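Local coordinates for protein putative thioesterase yhdA (Lactococcus lactis subsp. lactis, PDB 3GEK) that is of uncertain function but probably hydrolyses acyl-CoA thioesters such as 1,4-dihydroxy-2-naphthoyl-CoA, at residues S31-L36 with E90-A95. The protein carries 7 engineered substitutions. Residues are numbered along the deposited sequence; the frame is centred on the assembly and turned at random.
Sequences SSKMIL and EGFVNA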
ATOM      1  N   SER A  31     -13.408  17.189   5.055  1.00 47.42           N
ATOM      2  CA  SER A  31     -13.501  17.813   3.744  1.00 47.46           C
ATOM      3  C   SER A  31     -12.419  18.885   3.622  1.00 46.97           C
ATOM      4  O   SER A  31     -12.002  19.474   4.626  1.00 46.76           O
ATOM      5  CB  SER A  31     -14.862  18.490   3.588  1.00 47.76           C
ATOM      6  OG  SER A  31     -15.758  17.683   2.859  1.00 49.80           O
ATOM      7  N   SER A  32     -11.991  19.148   2.389  1.00 46.44           N
ATOM      8  CA  SER A  32     -11.061  20.236   2.094  1.00 45.98           C
ATOM      9  C   SER A  32     -10.907  20.433   0.594  1.00 45.83           C
ATOM     10  O   SER A  32     -11.339  19.605  -0.205  1.00 45.69           O
ATOM     11  CB  SER A  32      -9.685  19.987   2.721  1.00 45.90           C
ATOM     12  OG  SER A  32      -9.019  18.910   2.089  1.00 46.37           O
ATOM     13  N   LYS A  33     -10.289  21.547   0.227  1.00 45.69           N
ATOM     14  CA  LYS A  33      -9.958  21.835  -1.156  1.00 45.90           C
ATOM     15  C   LYS A  33      -8.492  22.230  -1.212  1.00 45.93           C
ATOM     16  O   LYS A  33      -7.933  22.717  -0.223  1.00 45.93           O
ATOM     17  CB  LYS A  33     -10.834  22.965  -1.711  1.00 45.70           C
ATOM     18  CG  LYS A  33     -12.323  22.658  -1.723  1.00 45.79           C
ATOM     19  CD  LYS A  33     -13.108  23.671  -2.534  1.00 46.52           C
ATOM     20  CE  LYS A  33     -14.613  23.432  -2.418  1.00 47.02           C
ATOM     21  NZ  LYS A  33     -15.128  23.748  -1.052  1.00 46.97           N
HETATM   22  N   MSE A  34      -7.870  21.999  -2.360  1.00 45.84           N
HETATM   23  CA  MSE A  34      -6.539  22.522  -2.617  1.00 46.62           C
HETATM   24  C   MSE A  34      -6.549  23.322  -3.912  1.00 45.39           C
HETATM   25  O   MSE A  34      -6.820  22.777  -4.981  1.00 45.31           O
HETATM   26  CB  MSE A  34      -5.505  21.397  -2.679  1.00 46.28           C
HETATM   27  CG  MSE A  34      -4.097  21.886  -2.991  1.00 47.08           C
HETATM   28 SE   MSE A  34      -2.763  20.501  -2.728  1.00 51.33          SE
HETATM   29  CE  MSE A  34      -3.138  19.428  -4.329  1.00 48.83           C
ATOM     30  N   ILE A  35      -6.257  24.602  -3.802  1.00 44.59           N
ATOM     31  CA  ILE A  35      -6.256  25.507  -4.948  1.00 44.07           C
ATOM     32  C   ILE A  35      -4.922  25.432  -5.689  1.00 43.65           C
ATOM     33  O   ILE A  35      -3.870  25.708  -5.116  1.00 43.34           O
ATOM     34  CB  ILE A  35      -6.534  26.962  -4.524  1.00 43.94           C
ATOM     35  CG1 ILE A  35      -7.720  27.019  -3.550  1.00 44.09           C
ATOM     36  CG2 ILE A  35      -6.755  27.848  -5.758  1.00 43.81           C
ATOM     37  CD1 ILE A  35      -7.900  28.376  -2.877  1.00 44.12           C
ATOM     38  N   LEU A  36      -4.987  25.080  -6.970  1.00 43.38           N
ATOM     39  CA  LEU A  36      -3.789  24.776  -7.759  1.00 43.43           C
ATOM     40  C   LEU A  36      -3.176  25.981  -8.466  1.00 43.62           C
ATOM     41  O   LEU A  36      -3.883  26.853  -8.977  1.00 43.51           O
ATOM     42  CB  LEU A  36      -4.073  23.650  -8.771  1.00 43.02           C
ATOM     43  CG  LEU A  36      -4.709  22.366  -8.207  1.00 42.25           C
ATOM     44  CD1 LEU A  36      -5.087  21.396  -9.317  1.00 41.62           C
ATOM     45  CD2 LEU A  36      -3.792  21.694  -7.208  1.00 39.90           C
ATOM     46  N   GLU A  90      -4.735  23.097 -12.786  1.00 42.77           N
ATOM     47  CA  GLU A  90      -5.498  24.348 -12.775  1.00 42.44           C
ATOM     48  C   GLU A  90      -6.783  24.154 -11.962  1.00 41.47           C
ATOM     49  O   GLU A  90      -7.235  23.026 -11.770  1.00 41.36           O
ATOM     50  CB  GLU A  90      -5.845  24.794 -14.203  1.00 42.42           C
ATOM     51  CG  GLU A  90      -6.691  23.780 -14.982  1.00 43.23           C
ATOM     52  CD  GLU A  90      -6.975  24.189 -16.421  1.00 43.85           C
ATOM     53  OE1 GLU A  90      -6.593  25.310 -16.846  1.00 44.90           O
ATOM     54  OE2 GLU A  90      -7.590  23.364 -17.132  1.00 46.46           O
ATOM     55  N   GLY A  91      -7.375  25.254 -11.504  1.00 40.77           N
ATOM     56  CA  GLY A  91      -8.579  25.191 -10.681  1.00 39.83           C
ATOM     57  C   GLY A  91      -8.275  24.640  -9.297  1.00 39.30           C
ATOM     58  O   GLY A  91      -7.386  25.138  -8.610  1.00 38.99           O
ATOM     59  N   PHE A  92      -9.002  23.599  -8.900  1.00 38.98           N
ATOM     60  CA  PHE A  92      -8.844  22.996  -7.570  1.00 38.83           C
ATOM     61  C   PHE A  92      -9.245  21.526  -7.542  1.00 38.82           C
ATOM     62  O   PHE A  92      -9.962  21.048  -8.428  1.00 38.31           O
ATOM     63  CB  PHE A  92      -9.664  23.770  -6.526  1.00 38.74           C
ATOM     64  CG  PHE A  92     -11.156  23.633  -6.697  1.00 38.57           C
ATOM     65  CD1 PHE A  92     -11.858  24.499  -7.534  1.00 38.80           C
ATOM     66  CD2 PHE A  92     -11.856  22.637  -6.026  1.00 39.00           C
ATOM     67  CE1 PHE A  92     -13.234  24.372  -7.701  1.00 38.93           C
ATOM     68  CE2 PHE A  92     -13.237  22.501  -6.188  1.00 39.58           C
ATOM     69  CZ  PHE A  92     -13.925  23.372  -7.021  1.00 38.13           C
ATOM     70  N   VAL A  93      -8.773  20.826  -6.512  1.00 39.04           N
ATOM     71  CA  VAL A  93      -9.219  19.473  -6.192  1.00 39.55           C
ATOM     72  C   VAL A  93      -9.827  19.411  -4.783  1.00 40.28           C
ATOM     73  O   VAL A  93      -9.511  20.239  -3.920  1.00 40.17           O
ATOM     74  CB  VAL A  93      -8.069  18.429  -6.280  1.00 39.60           C
ATOM     75  CG1 VAL A  93      -7.586  18.256  -7.728  1.00 38.67           C
ATOM     76  CG2 VAL A  93      -6.915  18.789  -5.336  1.00 39.05           C
ATOM     77  N   ASN A  94     -10.688  18.422  -4.563  1.00 40.94           N
ATOM     78  CA  ASN A  94     -11.226  18.128  -3.242  1.00 41.84           C
ATOM     79  C   ASN A  94     -10.491  16.960  -2.620  1.00 42.17           C
ATOM     80  O   ASN A  94     -10.129  16.014  -3.312  1.00 42.31           O
ATOM     81  CB  ASN A  94     -12.709  17.773  -3.330  1.00 41.96           C
ATOM     82  CG  ASN A  94     -13.517  18.825  -4.025  1.00 42.49           C
ATOM     83  OD1 ASN A  94     -13.884  18.674  -5.192  1.00 44.22           O
ATOM     84  ND2 ASN A  94     -13.796  19.911  -3.320  1.00 42.78           N
ATOM     85  N   ALA A  95     -10.255  17.039  -1.316  1.00 42.72           N
ATOM     86  CA  ALA A  95      -9.784  15.891  -0.554  1.00 43.26           C
ATOM     87  C   ALA A  95     -10.812  15.616   0.534  1.00 43.88           C
ATOM     88  O   ALA A  95     -11.096  16.485   1.366  1.00 43.90           O
ATOM     89  CB  ALA A  95      -8.410  16.154   0.044  1.00 43.20           C
TER
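M34 and V93 form an antiparallel hydrogen-bonded pair where strand 28-35 joins strand 92-102 in the curled sheet of the hotdog fold. M34 N gives the shorter bond, 2.9 Å to V93 O and in its carbonyl plane; V93 N returns one to M34 O. Past I35, L36 N donates to G91 O at 2.9 Å; G91 has a positive phi (70°), which suits glycine. At the other end A95 N reaches S32 O, and the S32 hydroxyl, set between backbone N and carbonyl carbon (chi1 69°), donates from OG to A95 O at 3.3 Å. An alanine in place of S32 would probably leave A95 O without this hydroxyl donor and open a small gap beside A95 CB. S32, M34, V93 and A95 face the helix 49-68, a side suited to small or apolar groups: the selenomethionine M34 brings CE, beyond its selenium, to 4.0 Å from V93 CG2. K33, F92 and N94 line the other face. The long aliphatic chain of K33 runs beside F92, CD lying 3.8 Å from CE2, while its ammonium forms a salt bridge with D11. N94 ND2 lies beside both, in plane at the edge of the F92 ring and 3.5 Å from K33 CG.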